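Dihydrodipicolinate synthase (Bacillus clausii KSM-K16, PDB 3E96) probably catalyses the formation of 4-hydroxy-tetrahydrodipicolinate, a step on the route to lysine. Local coordinates at residues B[178-183]-B[189-194]; B[13-18]-B[221-226]. One frame throughout, in Å; residues are numbered along the deposited sequence.

Contact 1: B[178-183]-B[189-194]; sequences KVVRSI and IAWICG
Trp191 meets Val179, Val180 and Ile183 where helix 173-180 and the turn after it lie against strand 190-193; within a beta-alpha-beta unit of the barrel, one indole joins the strand to the helix that precedes it. Taken from its start, segment 189-194 first offers Ile189, whose CG2 sits over the middle of the Trp191 ring system, 4.1 Å above its plane. Ala190 turns to the other side of the strand and bonds through its backbone to Val164 and Val166 of the adjoining strand 163-168. Trp191 then reaches out to the helix. Val180 CG2 covers the face opposite Ile189 in a CH-pi contact, 3.7 Å from the centroid of the five-membered ring and only 7° off its normal. With CG1 anti to the backbone N (chi1 164°), Val180 leaves CG2 beside that nitrogen and over the pyrrole part of the indole. Val179 CG1 approaches Trp191 CH2 obliquely at 4.0 Å, whereas Ile183 CD1 abuts the benzo edge in the ring plane, 3.6 Å from Trp191 CZ2. Also in that plane, a water accepts from Trp191 NE1 at 3.1 Å and donates to Val180 O at 3.1 Å. Beyond the tryptophan, Gly194 O is hydrogen-bonded to the hydroxyl of Tyr143, the predicted proton donor/acceptor. The chemistry is thus apolar on both faces of the indole, with its single N-H satisfied by a water that also serves a carbonyl near the helix end; together the methyl groups and the water restrict how the ring can turn.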
ATOM      1  N   LYS B 178       6.041  19.445  17.864  1.00 13.23           N
ATOM      2  CA  LYS B 178       7.198  20.139  17.318  1.00 15.01           C
ATOM      3  C   LYS B 178       7.013  20.582  15.865  1.00 15.33           C
ATOM      4  O   LYS B 178       7.369  21.706  15.510  1.00 15.64           O
ATOM      5  CB  LYS B 178       8.450  19.261  17.427  1.00 16.65           C
ATOM      6  CG  LYS B 178       9.730  19.936  16.945  1.00 18.95           C
ATOM      7  CD  LYS B 178      10.021  21.225  17.712  1.00 21.30           C
ATOM      8  CE  LYS B 178      11.218  21.966  17.123  1.00 23.59           C
ATOM      9  NZ  LYS B 178      11.506  23.233  17.859  1.00 24.72           N
ATOM     10  N   VAL B 179       6.454  19.721  15.019  1.00 14.41           N
ATOM     11  CA  VAL B 179       6.285  20.117  13.625  1.00 13.63           C
ATOM     12  C   VAL B 179       5.285  21.267  13.499  1.00 13.67           C
ATOM     13  O   VAL B 179       5.456  22.152  12.662  1.00 15.80           O
ATOM     14  CB  VAL B 179       5.864  18.923  12.718  1.00 14.61           C
ATOM     15  CG1 VAL B 179       4.427  18.498  13.009  1.00 14.99           C
ATOM     16  CG2 VAL B 179       6.038  19.319  11.249  1.00 13.98           C
ATOM     17  N   VAL B 180       4.251  21.267  14.334  1.00 12.99           N
ATOM     18  CA  VAL B 180       3.270  22.348  14.312  1.00 14.43           C
ATOM     19  C   VAL B 180       3.988  23.666  14.611  1.00 15.18           C
ATOM     20  O   VAL B 180       3.683  24.707  14.029  1.00 15.79           O
ATOM     21  CB  VAL B 180       2.177  22.138  15.389  1.00 15.38           C
ATOM     22  CG1 VAL B 180       1.399  23.435  15.622  1.00 15.53           C
ATOM     23  CG2 VAL B 180       1.228  21.032  14.948  1.00 15.64           C
ATOM     24  N   ARG B 181       4.956  23.605  15.516  1.00 15.60           N
ATOM     25  CA  ARG B 181       5.701  24.790  15.913  1.00 16.92           C
ATOM     26  C   ARG B 181       6.955  25.052  15.080  1.00 17.17           C
ATOM     27  O   ARG B 181       7.722  25.969  15.377  1.00 19.67           O
ATOM     28  CB  ARG B 181       6.038  24.679  17.403  1.00 16.19           C
ATOM     29  CG  ARG B 181       4.774  24.653  18.261  1.00 17.22           C
ATOM     30  CD  ARG B 181       5.011  24.288  19.717  1.00 14.64           C
ATOM     31  NE  ARG B 181       3.786  24.494  20.485  1.00 17.14           N
ATOM     32  CZ  ARG B 181       2.684  23.757  20.363  1.00 17.88           C
ATOM     33  NH1 ARG B 181       2.647  22.740  19.507  1.00 16.33           N
ATOM     34  NH2 ARG B 181       1.606  24.060  21.072  1.00 18.02           N
ATOM     35  N   SER B 182       7.152  24.264  14.027  1.00 17.79           N
ATOM     36  CA  SER B 182       8.317  24.424  13.156  1.00 18.03           C
ATOM     37  C   SER B 182       7.953  25.099  11.839  1.00 19.33           C
ATOM     38  O   SER B 182       8.822  25.376  11.011  1.00 21.28           O
ATOM     39  CB  SER B 182       8.955  23.063  12.864  1.00 19.50           C
ATOM     40  OG  SER B 182       9.421  22.447  14.053  1.00 19.21           O
ATOM     41  N   ILE B 183       6.666  25.356  11.645  1.00 19.18           N
ATOM     42  CA  ILE B 183       6.191  25.995  10.426  1.00 19.78           C
ATOM     43  C   ILE B 183       5.574  27.345  10.788  1.00 21.21           C
ATOM     44  O   ILE B 183       4.685  27.423  11.633  1.00 21.70           O
ATOM     45  CB  ILE B 183       5.152  25.092   9.722  1.00 18.99           C
ATOM     46  CG1 ILE B 183       5.834  23.786   9.291  1.00 18.78           C
ATOM     47  CG2 ILE B 183       4.532  25.820   8.536  1.00 18.84           C
ATOM     48  CD1 ILE B 183       4.896  22.717   8.765  1.00 17.93           C
ATOM     49  N   ILE B 189      -1.467  26.381   7.726  1.00 26.67           N
ATOM     50  CA  ILE B 189      -1.772  24.975   7.515  1.00 22.54           C
ATOM     51  C   ILE B 189      -2.817  24.518   8.527  1.00 20.54           C
ATOM     52  O   ILE B 189      -2.697  24.796   9.719  1.00 17.35           O
ATOM     53  CB  ILE B 189      -0.506  24.100   7.697  1.00 25.69           C
ATOM     54  CG1 ILE B 189       0.567  24.503   6.682  1.00 25.94           C
ATOM     55  CG2 ILE B 189      -0.863  22.627   7.564  1.00 24.92           C
ATOM     56  CD1 ILE B 189       0.164  24.305   5.233  1.00 28.30           C
ATOM     57  N   ALA B 190      -3.856  23.841   8.054  1.00 16.86           N
ATOM     58  CA  ALA B 190      -4.866  23.329   8.963  1.00 15.03           C
ATOM     59  C   ALA B 190      -4.273  22.033   9.504  1.00 14.06           C
ATOM     60  O   ALA B 190      -3.987  21.118   8.736  1.00 13.73           O
ATOM     61  CB  ALA B 190      -6.160  23.038   8.214  1.00 15.52           C
ATOM     62  N   TRP B 191      -4.060  21.956  10.813  1.00 12.95           N
ATOM     63  CA  TRP B 191      -3.503  20.742  11.404  1.00 13.72           C
ATOM     64  C   TRP B 191      -4.632  19.843  11.877  1.00 14.23           C
ATOM     65  O   TRP B 191      -5.355  20.181  12.813  1.00 13.65           O
ATOM     66  CB  TRP B 191      -2.576  21.088  12.568  1.00 12.90           C
ATOM     67  CG  TRP B 191      -1.286  21.687  12.113  1.00 13.96           C
ATOM     68  CD1 TRP B 191      -0.904  23.000  12.209  1.00 15.01           C
ATOM     69  CD2 TRP B 191      -0.209  21.001  11.468  1.00 13.37           C
ATOM     70  NE1 TRP B 191       0.349  23.167  11.660  1.00 15.42           N
ATOM     71  CE2 TRP B 191       0.798  21.955  11.200  1.00 16.22           C
ATOM     72  CE3 TRP B 191       0.004  19.667  11.091  1.00 14.81           C
ATOM     73  CZ2 TRP B 191       2.001  21.618  10.570  1.00 16.55           C
ATOM     74  CZ3 TRP B 191       1.205  19.331  10.461  1.00 15.92           C
ATOM     75  CH2 TRP B 191       2.186  20.306  10.209  1.00 17.90           C
ATOM     76  N   ILE B 192      -4.766  18.691  11.225  1.00 13.30           N
ATOM     77  CA  ILE B 192      -5.831  17.738  11.526  1.00 13.58           C
ATOM     78  C   ILE B 192      -5.325  16.416  12.104  1.00 13.22           C
ATOM     79  O   ILE B 192      -4.389  15.818  11.577  1.00 12.32           O
ATOM     80  CB  ILE B 192      -6.626  17.423  10.234  1.00 14.95           C
ATOM     81  CG1 ILE B 192      -7.209  18.720   9.665  1.00 17.83           C
ATOM     82  CG2 ILE B 192      -7.744  16.412  10.518  1.00 14.50           C
ATOM     83  CD1 ILE B 192      -7.679  18.601   8.220  1.00 19.20           C
ATOM     84  N   CYS B 193      -5.943  15.962  13.190  1.00 12.41           N
ATOM     85  CA  CYS B 193      -5.557  14.681  13.773  1.00 12.06           C
ATOM     86  C   CYS B 193      -6.134  13.614  12.847  1.00 11.88           C
ATOM     87  O   CYS B 193      -7.352  13.458  12.759  1.00 13.60           O
ATOM     88  CB  CYS B 193      -6.149  14.516  15.168  1.00 10.90           C
ATOM     89  SG  CYS B 193      -5.944  12.844  15.827  1.00 12.65           S
ATOM     90  N   GLY B 194      -5.265  12.887  12.154  1.00 13.57           N
ATOM     91  CA  GLY B 194      -5.732  11.869  11.225  1.00 13.35           C
ATOM     92  C   GLY B 194      -6.022  10.513  11.834  1.00 14.17           C
ATOM     93  O   GLY B 194      -6.326   9.567  11.103  1.00 14.93           O
TER
HETATM   94  O   HOH W   1       1.913  25.873  11.767  1.00 31.92           O

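Contact 2: B[13-18]-B[221-226]; sequences ETISGI and QKAVEM
An apolar strand-to-helix contact, made almost wholly by one methyl group, joins the first barrel strand, 15-17, to helix 220-231, which follows the last strand, 210-213. It is a small example of how the outer layer of a TIM barrel packs where the sheet closes, burying 105 Å² between the two segments. Ile15 points from the strand toward the helix, and its CD1 does the touching. Chi1 of -64° sets CG1 anti to the carbonyl carbon, and chi2 of 166° extends the chain so that CD1 arrives end-on at the helix. There Ile15 CD1 lies 3.8 Å from Ala223 CB, a side chain short enough to let the isoleucine approach the backbone. Ile15 CD1 also stands 3.3 Å from Ala223 O and 3.7 Å from Val224 N, so it rests against the peptide link joining these two residues as well as against side chains. Val224 adds a looser flank, its CG2 4.3 Å from Ile15 CD1. Leu227, one turn farther along the helix, and Phe211 and Ser213 of strand 210-213 also touch Ile15. On the helix side, Ala223 meets Ser213, while Lys222 forms a salt bridge with Asp244 of helix 235-252. No hydrogen bond crosses between segments 13-18 and 221-226; the strand's polar backbone is instead engaged within the sheet, where Ser16 pairs with Phe211 and Ser213, and Gly17 with Val49 and Val51. The association of these two segments therefore rests on shape and on the burial of apolar surface, with Ile15 CD1 fitted against the helix backbone.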
ATOM      1  N   GLU B  13     -10.646  23.154   9.773  1.00 16.65           N
ATOM      2  CA  GLU B  13     -10.382  22.973  11.200  1.00 16.84           C
ATOM      3  C   GLU B  13     -11.707  22.611  11.858  1.00 17.16           C
ATOM      4  O   GLU B  13     -12.339  23.420  12.543  1.00 17.47           O
ATOM      5  CB  GLU B  13      -9.802  24.257  11.801  1.00 18.43           C
ATOM      6  CG  GLU B  13      -8.507  24.686  11.122  1.00 19.87           C
ATOM      7  CD  GLU B  13      -7.872  25.902  11.767  1.00 21.80           C
ATOM      8  OE1 GLU B  13      -8.618  26.762  12.276  1.00 22.12           O
ATOM      9  OE2 GLU B  13      -6.628  26.002  11.752  1.00 20.50           O
ATOM     10  N   THR B  14     -12.122  21.372  11.626  1.00 15.80           N
ATOM     11  CA  THR B  14     -13.379  20.855  12.145  1.00 15.36           C
ATOM     12  C   THR B  14     -13.304  19.339  11.968  1.00 15.18           C
ATOM     13  O   THR B  14     -12.214  18.790  11.826  1.00 14.85           O
ATOM     14  CB  THR B  14     -14.565  21.431  11.326  1.00 15.46           C
ATOM     15  OG1 THR B  14     -15.806  20.971  11.869  1.00 15.08           O
ATOM     16  CG2 THR B  14     -14.458  21.002   9.860  1.00 16.16           C
ATOM     17  N   ILE B  15     -14.447  18.666  11.981  1.00 15.30           N
ATOM     18  CA  ILE B  15     -14.471  17.219  11.795  1.00 15.15           C
ATOM     19  C   ILE B  15     -14.509  16.885  10.304  1.00 15.10           C
ATOM     20  O   ILE B  15     -15.344  17.413   9.568  1.00 15.76           O
ATOM     21  CB  ILE B  15     -15.735  16.577  12.427  1.00 15.55           C
ATOM     22  CG1 ILE B  15     -15.732  16.758  13.945  1.00 16.08           C
ATOM     23  CG2 ILE B  15     -15.802  15.093  12.066  1.00 15.47           C
ATOM     24  CD1 ILE B  15     -17.083  16.454  14.583  1.00 17.14           C
ATOM     25  N   SER B  16     -13.600  16.024   9.858  1.00 13.95           N
ATOM     26  CA  SER B  16     -13.595  15.580   8.469  1.00 14.53           C
ATOM     27  C   SER B  16     -14.180  14.176   8.513  1.00 14.97           C
ATOM     28  O   SER B  16     -13.517  13.238   8.964  1.00 14.38           O
ATOM     29  CB  SER B  16     -12.173  15.532   7.901  1.00 17.47           C
ATOM     30  OG  SER B  16     -11.717  16.828   7.556  1.00 19.95           O
ATOM     31  N   GLY B  17     -15.432  14.044   8.080  1.00 14.97           N
ATOM     32  CA  GLY B  17     -16.084  12.745   8.087  1.00 14.71           C
ATOM     33  C   GLY B  17     -15.663  11.915   6.892  1.00 15.32           C
ATOM     34  O   GLY B  17     -15.688  12.401   5.759  1.00 13.54           O
ATOM     35  N   ILE B  18     -15.273  10.666   7.141  1.00 13.03           N
ATOM     36  CA  ILE B  18     -14.838   9.772   6.071  1.00 12.81           C
ATOM     37  C   ILE B  18     -15.935   8.738   5.905  1.00 12.53           C
ATOM     38  O   ILE B  18     -16.084   7.843   6.735  1.00 12.33           O
ATOM     39  CB  ILE B  18     -13.531   9.031   6.428  1.00 14.12           C
ATOM     40  CG1 ILE B  18     -12.571   9.964   7.179  1.00 16.65           C
ATOM     41  CG2 ILE B  18     -12.885   8.497   5.151  1.00 14.58           C
ATOM     42  CD1 ILE B  18     -12.197  11.220   6.435  1.00 17.85           C
ATOM     43  N   GLN B 221     -23.353  12.527  16.001  1.00 19.63           N
ATOM     44  CA  GLN B 221     -23.550  13.403  17.152  1.00 20.95           C
ATOM     45  C   GLN B 221     -22.462  13.229  18.216  1.00 20.45           C
ATOM     46  O   GLN B 221     -22.115  14.183  18.914  1.00 19.07           O
ATOM     47  CB  GLN B 221     -24.936  13.178  17.775  1.00 24.74           C
ATOM     48  CG  GLN B 221     -25.095  11.893  18.582  1.00 28.96           C
ATOM     49  CD  GLN B 221     -25.325  10.650  17.731  1.00 32.85           C
ATOM     50  OE1 GLN B 221     -25.458   9.547  18.265  1.00 36.35           O
ATOM     51  NE2 GLN B 221     -25.377  10.819  16.407  1.00 29.57           N
ATOM     52  N   LYS B 222     -21.924  12.018  18.347  1.00 19.15           N
ATOM     53  CA  LYS B 222     -20.869  11.777  19.330  1.00 19.42           C
ATOM     54  C   LYS B 222     -19.596  12.505  18.923  1.00 18.75           C
ATOM     55  O   LYS B 222     -18.886  13.052  19.768  1.00 18.09           O
ATOM     56  CB  LYS B 222     -20.577  10.280  19.468  1.00 20.48           C
ATOM     57  CG  LYS B 222     -21.649   9.501  20.210  1.00 23.61           C
ATOM     58  CD  LYS B 222     -21.235   8.051  20.416  1.00 25.23           C
ATOM     59  CE  LYS B 222     -22.289   7.283  21.208  1.00 26.53           C
ATOM     60  NZ  LYS B 222     -22.483   7.848  22.576  1.00 27.59           N
ATOM     61  N   ALA B 223     -19.310  12.506  17.623  1.00 17.49           N
ATOM     62  CA  ALA B 223     -18.128  13.181  17.109  1.00 17.15           C
ATOM     63  C   ALA B 223     -18.301  14.680  17.317  1.00 17.14           C
ATOM     64  O   ALA B 223     -17.369  15.374  17.727  1.00 16.00           O
ATOM     65  CB  ALA B 223     -17.949  12.869  15.624  1.00 16.85           C
ATOM     66  N   VAL B 224     -19.506  15.175  17.037  1.00 16.64           N
ATOM     67  CA  VAL B 224     -19.799  16.594  17.202  1.00 17.14           C
ATOM     68  C   VAL B 224     -19.641  17.012  18.660  1.00 16.59           C
ATOM     69  O   VAL B 224     -19.133  18.092  18.948  1.00 15.34           O
ATOM     70  CB  VAL B 224     -21.235  16.935  16.723  1.00 16.75           C
ATOM     71  CG1 VAL B 224     -21.571  18.382  17.067  1.00 17.60           C
ATOM     72  CG2 VAL B 224     -21.337  16.734  15.216  1.00 18.41           C
ATOM     73  N   GLU B 225     -20.074  16.156  19.581  1.00 17.64           N
ATOM     74  CA  GLU B 225     -19.956  16.468  21.001  1.00 19.72           C
ATOM     75  C   GLU B 225     -18.491  16.649  21.390  1.00 18.73           C
ATOM     76  O   GLU B 225     -18.161  17.547  22.167  1.00 17.07           O
ATOM     77  CB  GLU B 225     -20.571  15.357  21.855  1.00 22.84           C
ATOM     78  CG  GLU B 225     -22.041  15.094  21.583  1.00 30.42           C
ATOM     79  CD  GLU B 225     -22.615  14.018  22.487  1.00 34.72           C
ATOM     80  OE1 GLU B 225     -23.697  13.477  22.158  1.00 38.68           O
ATOM     81  OE2 GLU B 225     -21.990  13.718  23.529  1.00 35.28           O
ATOM     82  N   MET B 226     -17.614  15.800  20.853  1.00 16.93           N
ATOM     83  CA  MET B 226     -16.193  15.900  21.173  1.00 16.25           C
ATOM     84  C   MET B 226     -15.613  17.195  20.627  1.00 15.86           C
ATOM     85  O   MET B 226     -14.856  17.874  21.318  1.00 16.06           O
ATOM     86  CB  MET B 226     -15.398  14.710  20.607  1.00 14.54           C
ATOM     87  CG  MET B 226     -13.888  14.784  20.925  1.00 17.86           C
ATOM     88  SD  MET B 226     -12.875  13.342  20.424  1.00 11.62           S
ATOM     89  CE  MET B 226     -13.145  12.254  21.858  1.00 14.59           C
TER

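Overall arrangement
Both contacts pack a helix on the same closed, eight-stranded parallel barrel, with centres 18 Å apart. Contact 1 lies within the beta-alpha-beta unit formed by strand 163-168, helix 173-180 and strand 190-193; contact 2 unites the first strand with the helix after the eighth. Along the chain, contact 1 falls between the two segments of contact 2, which stand 203 residues apart, so a local and a distant pairing build the same architecture. Strand 210-213 stands between their strands, yet the segments themselves meet where Ala190 CB packs 4.1 Å from Glu13 CG. Trp191 and Ile15 lie about 8 and 9 Å, side chain to side chain, from Lys167, the predicted Schiff-base residue, placing both contacts in the framework around the probable active site.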